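Local coordinates for protein UDP-N-acetylglucosamine 2-epimerase (Listeria monocytogenes, PDB 3OT5) that probably interconverts UDP-N-acetylglucosamine and UDP-N-acetylmannosamine by inverting the configuration at carbon 2 of the sugar, at residues K342-N347 with I352-D357; G320-V325 with E363-M368; L48-E53 with R383-I388. All coordinates share one frame; numbering follows the deposited sequence.

Contact 1. Residues K342-N347 with I352-D357; sequences KLIGTN and IKEALD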
loop_
_atom_site.group_PDB
_atom_site.type_symbol
_atom_site.label_atom_id
_atom_site.label_comp_id
_atom_site.label_asym_id
_atom_site.label_seq_id
_atom_site.Cartn_x
_atom_site.Cartn_y
_atom_site.Cartn_z
ATOM N N LYS A 342 4.183 -10.543 12.523
ATOM C CA LYS A 342 3.821 -11.074 13.833
ATOM C C LYS A 342 2.867 -10.117 14.533
ATOM O O LYS A 342 3.190 -8.950 14.745
ATOM C CB LYS A 342 5.035 -11.375 14.707
ATOM C CG LYS A 342 5.809 -12.609 14.248
ATOM C CD LYS A 342 6.782 -13.120 15.324
ATOM C CE LYS A 342 7.480 -14.398 14.855
ATOM N NZ LYS A 342 8.326 -15.044 15.910
ATOM N N LEU A 343 1.664 -10.603 14.833
ATOM C CA LEU A 343 0.683 -9.798 15.537
ATOM C C LEU A 343 1.055 -9.905 17.007
ATOM O O LEU A 343 0.934 -10.975 17.609
ATOM C CB LEU A 343 -0.730 -10.316 15.294
ATOM C CG LEU A 343 -1.861 -9.465 15.868
ATOM C CD1 LEU A 343 -1.866 -8.097 15.208
ATOM C CD2 LEU A 343 -3.189 -10.140 15.658
ATOM N N ILE A 344 1.516 -8.802 17.591
ATOM C CA ILE A 344 1.945 -8.823 18.988
ATOM C C ILE A 344 1.185 -7.877 19.907
ATOM O O ILE A 344 1.483 -7.799 21.092
ATOM C CB ILE A 344 3.437 -8.500 19.100
ATOM C CG1 ILE A 344 3.706 -7.041 18.732
ATOM C CG2 ILE A 344 4.233 -9.437 18.211
ATOM C CD1 ILE A 344 5.127 -6.631 18.982
ATOM N N GLY A 345 0.210 -7.147 19.387
ATOM C CA GLY A 345 -0.542 -6.249 20.254
ATOM C C GLY A 345 0.244 -5.028 20.677
ATOM O O GLY A 345 1.173 -4.603 19.986
ATOM N N THR A 346 -0.121 -4.465 21.818
ATOM C CA THR A 346 0.514 -3.246 22.289
ATOM C C THR A 346 1.055 -3.332 23.725
ATOM O O THR A 346 1.485 -2.327 24.287
ATOM C CB THR A 346 -0.489 -2.083 22.198
ATOM O OG1 THR A 346 -1.589 -2.330 23.085
ATOM C CG2 THR A 346 -1.019 -1.944 20.760
ATOM N N ASN A 347 1.033 -4.521 24.314
ATOM C CA ASN A 347 1.541 -4.694 25.666
ATOM C C ASN A 347 3.077 -4.558 25.674
ATOM O O ASN A 347 3.783 -5.273 24.959
ATOM C CB ASN A 347 1.111 -6.050 26.228
ATOM C CG ASN A 347 1.387 -6.188 27.714
ATOM O OD1 ASN A 347 1.245 -7.270 28.282
ATOM N ND2 ASN A 347 1.768 -5.086 28.356
ATOM N N ILE A 352 8.871 -5.877 23.908
ATOM C CA ILE A 352 10.255 -6.191 24.302
ATOM C C ILE A 352 10.637 -7.632 23.980
ATOM O O ILE A 352 11.625 -7.886 23.285
ATOM C CB ILE A 352 10.483 -5.964 25.818
ATOM C CG1 ILE A 352 10.273 -4.493 26.187
ATOM C CG2 ILE A 352 11.896 -6.378 26.214
ATOM C CD1 ILE A 352 10.348 -4.223 27.668
ATOM N N LYS A 353 9.853 -8.573 24.490
ATOM C CA LYS A 353 10.115 -9.989 24.260
ATOM C C LYS A 353 10.270 -10.307 22.792
ATOM O O LYS A 353 11.275 -10.875 22.356
ATOM C CB LYS A 353 8.953 -10.833 24.774
ATOM C CG LYS A 353 8.783 -10.905 26.267
ATOM C CD LYS A 353 7.405 -11.498 26.603
ATOM C CE LYS A 353 7.161 -12.853 25.936
ATOM N NZ LYS A 353 5.798 -13.387 26.233
ATOM N N GLU A 354 9.262 -9.921 22.024
ATOM C CA GLU A 354 9.239 -10.225 20.611
ATOM C C GLU A 354 10.372 -9.527 19.867
ATOM O O GLU A 354 10.952 -10.090 18.945
ATOM C CB GLU A 354 7.894 -9.853 20.012
ATOM C CG GLU A 354 7.572 -10.691 18.816
ATOM C CD GLU A 354 7.247 -12.122 19.215
ATOM O OE1 GLU A 354 7.743 -13.060 18.560
ATOM O OE2 GLU A 354 6.526 -12.303 20.217
ATOM N N ALA A 355 10.686 -8.302 20.265
ATOM C CA ALA A 355 11.775 -7.563 19.647
ATOM C C ALA A 355 13.110 -8.266 19.939
ATOM O O ALA A 355 13.883 -8.575 19.026
ATOM C CB ALA A 355 11.809 -6.156 20.178
ATOM N N LEU A 356 13.369 -8.516 21.217
ATOM C CA LEU A 356 14.609 -9.171 21.629
ATOM C C LEU A 356 14.790 -10.499 20.909
ATOM O O LEU A 356 15.883 -10.810 20.443
ATOM C CB LEU A 356 14.649 -9.368 23.144
ATOM C CG LEU A 356 14.635 -8.084 23.975
ATOM C CD1 LEU A 356 14.868 -8.397 25.453
ATOM C CD2 LEU A 356 15.689 -7.120 23.479
ATOM N N ASP A 357 13.712 -11.272 20.816
ATOM C CA ASP A 357 13.735 -12.560 20.121
ATOM C C ASP A 357 14.379 -12.391 18.755
ATOM O O ASP A 357 15.346 -13.084 18.421
ATOM C CB ASP A 357 12.307 -13.090 19.946
ATOM C CG ASP A 357 12.250 -14.410 19.188
ATOM O OD1 ASP A 357 11.327 -14.565 18.350
ATOM O OD2 ASP A 357 13.131 -15.274 19.398
#
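Glu354 sends CG away from its own backbone N (chi1 -153°) and then bends at chi2 (71°), which folds its carboxylate back across the side chain of Lys342; that lysine runs out extended beyond CG, and the two chains cross at about a right angle. Lys342 NZ gives a weak hydrogen bond to Glu354 OE1 at 3.4 Å, as part of a salt bridge. Lys342 NZ also faces Asp357 OD1, one helical turn further on, in a long ion pair of 3.9 Å, which makes a three-residue network. Asp357 is held from its other oxygen, OD2, by Asn361 ND2. Strand 341-343 is an edge strand of the parallel six-stranded sheet of the C-terminal Rossmann-like domain, and helix 348-360 returns along it after a short turn. A long flexible lysine suits this edge, since it can cross from strand to helix while its end stays near the surface. Nearer the backbone, the contact becomes apolar: Ile344 CG2 packs on the methylene Glu354 CG at 3.6 Å, so the glutamate serves with its stem as well as its head. Ile344, buried, also meets Phe306 and Leu324, where a branched hydrocarbon side chain fits.

Contact 2. Residues G320-V325 with E363-M368; sequences GVPVLV and ESHDKM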
loop_
_atom_site.group_PDB
_atom_site.type_symbol
_atom_site.label_atom_id
_atom_site.label_comp_id
_atom_site.label_asym_id
_atom_site.label_seq_id
_atom_site.Cartn_x
_atom_site.Cartn_y
_atom_site.Cartn_z
ATOM N N GLY A 320 12.059 -7.678 2.774
ATOM C CA GLY A 320 12.552 -8.760 3.615
ATOM C C GLY A 320 12.728 -8.277 5.049
ATOM O O GLY A 320 13.545 -8.819 5.789
ATOM N N VAL A 321 11.959 -7.258 5.447
ATOM C CA VAL A 321 12.045 -6.717 6.806
ATOM C C VAL A 321 10.969 -7.319 7.701
ATOM O O VAL A 321 9.792 -7.179 7.425
ATOM C CB VAL A 321 11.900 -5.168 6.823
ATOM C CG1 VAL A 321 12.015 -4.622 8.249
ATOM C CG2 VAL A 321 12.958 -4.523 5.917
ATOM N N PRO A 322 11.377 -8.033 8.767
ATOM C CA PRO A 322 10.404 -8.598 9.686
ATOM C C PRO A 322 9.534 -7.495 10.270
ATOM O O PRO A 322 10.054 -6.426 10.630
ATOM C CB PRO A 322 11.282 -9.200 10.791
ATOM C CG PRO A 322 12.528 -9.555 10.120
ATOM C CD PRO A 322 12.747 -8.456 9.104
ATOM N N VAL A 323 8.231 -7.754 10.374
ATOM C CA VAL A 323 7.302 -6.777 10.914
ATOM C C VAL A 323 6.595 -7.246 12.195
ATOM O O VAL A 323 6.027 -8.332 12.236
ATOM C CB VAL A 323 6.212 -6.421 9.862
ATOM C CG1 VAL A 323 5.228 -5.433 10.426
ATOM C CG2 VAL A 323 6.842 -5.881 8.583
ATOM N N LEU A 324 6.656 -6.428 13.245
ATOM C CA LEU A 324 5.951 -6.710 14.502
ATOM C C LEU A 324 4.758 -5.758 14.479
ATOM O O LEU A 324 4.921 -4.534 14.500
ATOM C CB LEU A 324 6.838 -6.494 15.727
ATOM C CG LEU A 324 8.065 -7.419 15.847
ATOM C CD1 LEU A 324 8.829 -7.146 17.140
ATOM C CD2 LEU A 324 7.653 -8.879 15.787
ATOM N N VAL A 325 3.557 -6.325 14.400
ATOM C CA VAL A 325 2.334 -5.526 14.278
ATOM C C VAL A 325 1.731 -5.127 15.619
ATOM O O VAL A 325 1.359 -5.972 16.415
ATOM C CB VAL A 325 1.311 -6.249 13.397
ATOM C CG1 VAL A 325 0.033 -5.406 13.227
ATOM C CG2 VAL A 325 1.945 -6.549 12.031
ATOM N N GLU A 363 18.374 -16.750 13.520
ATOM C CA GLU A 363 17.556 -17.795 12.890
ATOM C C GLU A 363 16.104 -17.341 12.769
ATOM O O GLU A 363 15.466 -17.589 11.753
ATOM C CB GLU A 363 17.588 -19.093 13.698
ATOM C CG GLU A 363 18.969 -19.637 13.984
ATOM C CD GLU A 363 18.924 -20.927 14.775
ATOM O OE1 GLU A 363 17.829 -21.530 14.873
ATOM O OE2 GLU A 363 19.984 -21.345 15.292
ATOM N N SER A 364 15.582 -16.708 13.821
ATOM C CA SER A 364 14.200 -16.204 13.825
ATOM C C SER A 364 14.031 -15.041 12.870
ATOM O O SER A 364 12.958 -14.849 12.289
ATOM C CB SER A 364 13.788 -15.736 15.219
ATOM O OG SER A 364 13.775 -16.811 16.136
ATOM N N HIS A 365 15.101 -14.270 12.713
ATOM C CA HIS A 365 15.083 -13.111 11.855
ATOM C C HIS A 365 15.022 -13.536 10.391
ATOM O O HIS A 365 14.117 -13.140 9.660
ATOM C CB HIS A 365 16.314 -12.236 12.115
ATOM C CG HIS A 365 16.218 -10.881 11.497
ATOM N ND1 HIS A 365 16.637 -10.613 10.211
ATOM C CD2 HIS A 365 15.712 -9.722 11.978
ATOM C CE1 HIS A 365 16.411 -9.343 9.936
ATOM N NE2 HIS A 365 15.851 -8.780 10.992
ATOM N N ASP A 366 15.978 -14.356 9.969
ATOM C CA ASP A 366 16.010 -14.825 8.589
ATOM C C ASP A 366 14.773 -15.661 8.248
ATOM O O ASP A 366 14.371 -15.731 7.083
ATOM C CB ASP A 366 17.309 -15.581 8.298
ATOM C CG ASP A 366 18.521 -14.662 8.289
ATOM O OD1 ASP A 366 18.333 -13.420 8.341
ATOM O OD2 ASP A 366 19.656 -15.174 8.211
ATOM N N LYS A 367 14.183 -16.294 9.263
ATOM C CA LYS A 367 12.969 -17.070 9.067
ATOM C C LYS A 367 11.897 -16.123 8.536
ATOM O O LYS A 367 11.203 -16.429 7.565
ATOM C CB LYS A 367 12.516 -17.693 10.380
ATOM C CG LYS A 367 11.260 -18.539 10.272
ATOM C CD LYS A 367 10.890 -19.211 11.600
ATOM C CE LYS A 367 11.982 -20.151 12.093
ATOM N NZ LYS A 367 11.583 -20.902 13.318
ATOM N N MET A 368 11.766 -14.964 9.171
ATOM C CA MET A 368 10.789 -13.979 8.719
ATOM C C MET A 368 11.306 -13.255 7.481
ATOM O O MET A 368 10.551 -12.995 6.541
ATOM C CB MET A 368 10.493 -12.965 9.809
ATOM C CG MET A 368 9.877 -13.559 11.060
ATOM S SD MET A 368 9.463 -12.263 12.242
ATOM C CE MET A 368 8.260 -11.322 11.311
#
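Pro322 and His365 meet by a CH-pi interaction. Pro322 CG sits over one face of the imidazole, 3.7 Å from the centroid of the His365 ring and 21° off the ring normal, displaced toward the rim so that His365 NE2 is its nearest atom, at 3.5 Å. The neighbouring Pro322 CD lies 3.6 Å from His365 NE2 and shares the approach. His365 reaches the proline because its CG is anti to the backbone N (chi1 -167°), which swings the ring in from the flank of the helix. A proline is apt here, as its compact ring, closed onto the backbone, offers CH groups beside the electron-withdrawing nitrogen to a flat partner.

Polar bonding of the imidazole is directed elsewhere: NE2 is hydrogen-bonded to Tyr303 O, and the ring also stacks with that of Tyr303, so its orientation is set by strand 302-307 as well. Segment 320-325 leads into strand 323-325, an inner strand of the C-terminal Rossmann-like sheet, and helix 362-370 packs across the start of that strand.

Apolar packing is supplied by Met368. Met368 CB lies 4.0 Å from Pro322 CB, and a bend at chi3 (62°) turns the methyl in, placing Met368 CE 3.7 Å from Pro322 CB. Met368 CE also comes 3.7 Å from Val323 N, a van der Waals contact with the backbone. An unbranched, pliable methionine can follow the backbone past the proline in this way.

Contact 3. Residues L48-E53 with R383-I388; sequences LALEKE and RILAAI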
loop_
_atom_site.group_PDB
_atom_site.type_symbol
_atom_site.label_atom_id
_atom_site.label_comp_id
_atom_site.label_asym_id
_atom_site.label_seq_id
_atom_site.Cartn_x
_atom_site.Cartn_y
_atom_site.Cartn_z
ATOM N N LEU A 48 3.932 2.376 -15.554
ATOM C CA LEU A 48 5.265 2.057 -16.076
ATOM C C LEU A 48 5.221 0.814 -16.945
ATOM O O LEU A 48 5.763 0.819 -18.048
ATOM C CB LEU A 48 6.299 1.825 -14.970
ATOM C CG LEU A 48 6.823 3.006 -14.171
ATOM C CD1 LEU A 48 7.939 2.530 -13.230
ATOM C CD2 LEU A 48 7.336 4.077 -15.114
ATOM N N ALA A 49 4.603 -0.253 -16.435
ATOM C CA ALA A 49 4.478 -1.513 -17.177
ATOM C C ALA A 49 3.828 -1.296 -18.555
ATOM O O ALA A 49 4.261 -1.877 -19.558
ATOM C CB ALA A 49 3.688 -2.518 -16.378
ATOM N N LEU A 50 2.781 -0.479 -18.594
ATOM C CA LEU A 50 2.101 -0.153 -19.848
ATOM C C LEU A 50 3.049 0.589 -20.772
ATOM O O LEU A 50 3.068 0.350 -21.979
ATOM C CB LEU A 50 0.874 0.718 -19.594
ATOM C CG LEU A 50 -0.330 0.047 -18.943
ATOM C CD1 LEU A 50 -1.309 1.084 -18.369
ATOM C CD2 LEU A 50 -1.007 -0.867 -19.962
ATOM N N GLU A 51 3.837 1.494 -20.202
ATOM C CA GLU A 51 4.780 2.258 -20.987
ATOM C C GLU A 51 5.985 1.422 -21.471
ATOM O O GLU A 51 6.696 1.843 -22.374
ATOM C CB GLU A 51 5.210 3.503 -20.231
ATOM C CG GLU A 51 4.053 4.458 -20.029
ATOM C CD GLU A 51 4.449 5.712 -19.308
ATOM O OE1 GLU A 51 5.656 5.882 -19.034
ATOM O OE2 GLU A 51 3.550 6.529 -19.017
ATOM N N LYS A 52 6.199 0.245 -20.888
ATOM C CA LYS A 52 7.282 -0.640 -21.331
ATOM C C LYS A 52 6.843 -1.416 -22.570
ATOM O O LYS A 52 7.668 -2.033 -23.245
ATOM C CB LYS A 52 7.677 -1.658 -20.260
ATOM C CG LYS A 52 8.232 -1.088 -18.978
ATOM C CD LYS A 52 8.604 -2.216 -18.007
ATOM C CE LYS A 52 8.865 -1.677 -16.581
ATOM N NZ LYS A 52 9.966 -0.667 -16.511
ATOM N N GLU A 53 5.548 -1.395 -22.867
ATOM C CA GLU A 53 5.035 -2.122 -24.018
ATOM C C GLU A 53 4.176 -1.197 -24.908
ATOM O O GLU A 53 2.985 -1.428 -25.112
ATOM C CB GLU A 53 4.279 -3.362 -23.520
ATOM C CG GLU A 53 3.930 -4.358 -24.593
ATOM C CD GLU A 53 3.289 -5.633 -24.050
ATOM O OE1 GLU A 53 2.739 -6.405 -24.865
ATOM O OE2 GLU A 53 3.337 -5.863 -22.823
ATOM N N ARG A 383 1.440 -9.059 -14.307
ATOM C CA ARG A 383 0.292 -9.965 -14.335
ATOM C C ARG A 383 -0.964 -9.185 -14.735
ATOM O O ARG A 383 -1.781 -9.670 -15.496
ATOM C CB ARG A 383 0.091 -10.651 -12.983
ATOM C CG ARG A 383 1.265 -11.577 -12.570
ATOM C CD ARG A 383 0.961 -12.349 -11.298
ATOM N NE ARG A 383 2.114 -13.146 -10.882
ATOM C CZ ARG A 383 3.085 -12.712 -10.081
ATOM N NH1 ARG A 383 3.054 -11.491 -9.576
ATOM N NH2 ARG A 383 4.084 -13.505 -9.773
ATOM N N ILE A 384 -1.109 -7.964 -14.238
ATOM C CA ILE A 384 -2.282 -7.163 -14.601
ATOM C C ILE A 384 -2.295 -6.936 -16.122
ATOM O O ILE A 384 -3.305 -7.188 -16.771
ATOM C CB ILE A 384 -2.350 -5.828 -13.821
ATOM C CG1 ILE A 384 -2.608 -6.094 -12.338
ATOM C CG2 ILE A 384 -3.476 -4.908 -14.365
ATOM C CD1 ILE A 384 -2.549 -4.831 -11.460
ATOM N N LEU A 385 -1.168 -6.500 -16.686
ATOM C CA LEU A 385 -1.090 -6.243 -18.123
ATOM C C LEU A 385 -1.338 -7.501 -18.938
ATOM O O LEU A 385 -2.072 -7.458 -19.915
ATOM C CB LEU A 385 0.241 -5.607 -18.533
ATOM C CG LEU A 385 0.518 -4.198 -18.002
ATOM C CD1 LEU A 385 1.784 -3.640 -18.669
ATOM C CD2 LEU A 385 -0.669 -3.269 -18.262
ATOM N N ALA A 386 -0.741 -8.617 -18.532
ATOM C CA ALA A 386 -0.938 -9.875 -19.254
ATOM C C ALA A 386 -2.422 -10.208 -19.223
ATOM O O ALA A 386 -2.982 -10.685 -20.203
ATOM C CB ALA A 386 -0.103 -11.004 -18.646
ATOM N N ALA A 387 -3.054 -9.936 -18.087
ATOM C CA ALA A 387 -4.474 -10.173 -17.927
ATOM C C ALA A 387 -5.256 -9.314 -18.945
ATOM O O ALA A 387 -6.127 -9.810 -19.670
ATOM C CB ALA A 387 -4.892 -9.841 -16.488
ATOM N N ILE A 388 -4.912 -8.038 -19.036
ATOM C CA ILE A 388 -5.568 -7.144 -19.996
ATOM C C ILE A 388 -5.260 -7.595 -21.430
ATOM O O ILE A 388 -6.170 -7.651 -22.267
ATOM C CB ILE A 388 -5.158 -5.680 -19.780
ATOM C CG1 ILE A 388 -5.626 -5.208 -18.400
ATOM C CG2 ILE A 388 -5.769 -4.789 -20.864
ATOM C CD1 ILE A 388 -5.160 -3.820 -18.036
#
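Two helices of the N-terminal Rossmann-like domain pack here, one from each end of the chain: helix 37-51, which follows the first strand, and helix 380-392, which comes back from the C-terminal domain. The contact is a small, buried, wholly apolar one built round Leu385, which points from its helix into the surface formed by Ala49 and Leu50. Its two methyls divide the work. CD1 is directed at Ala49, with the branch point Leu385 CG 3.9 Å from Ala49 CB, while CD2 is directed at Leu50. The methyl-to-methyl and methyl-to-backbone approaches are modelled too close to be trusted, so the detailed fit of the leucine ends is doubtful although the pairing of residues is clear. Leu50 reaches its partner because its CG stands beside the backbone N (chi1 -72°), and the two leucines then meet at a slant. Residue size matches the place: the small Ala49 lets the other helix come near, with Leu50 CA and Leu385 CA 7.1 Å apart, and the leucines pack beside it. Leu50 continues onto Phe57 and Ser59 of strand 57-63, and Ile388 reaches the same Phe57 as well as Phe174 of strand 172-175, so both helices rest on the N-terminal parallel sheet.

Overall arrangement
After strand 28-34 the chain forms helix 37-51, which meets helix 380-392 much later; contact 3 therefore closes a loop of some 330 residues, with contacts 1 and 2 both within it. Contact 2 is next to open, at 320-325, and closes at 363-368, enclosing contact 1, which spans 16 residues of strand, turn and helix. The three nest without crossing. Contacts 1 and 2, with centres 12 Å apart, share the C-terminal sheet: Lys342 bonds through its backbone with Val323 and Val325, and Leu324 packs on Glu354. Contact 3 lies about 32 Å from contact 2, centre to centre, and ties the chain's last helix to the N-terminal domain.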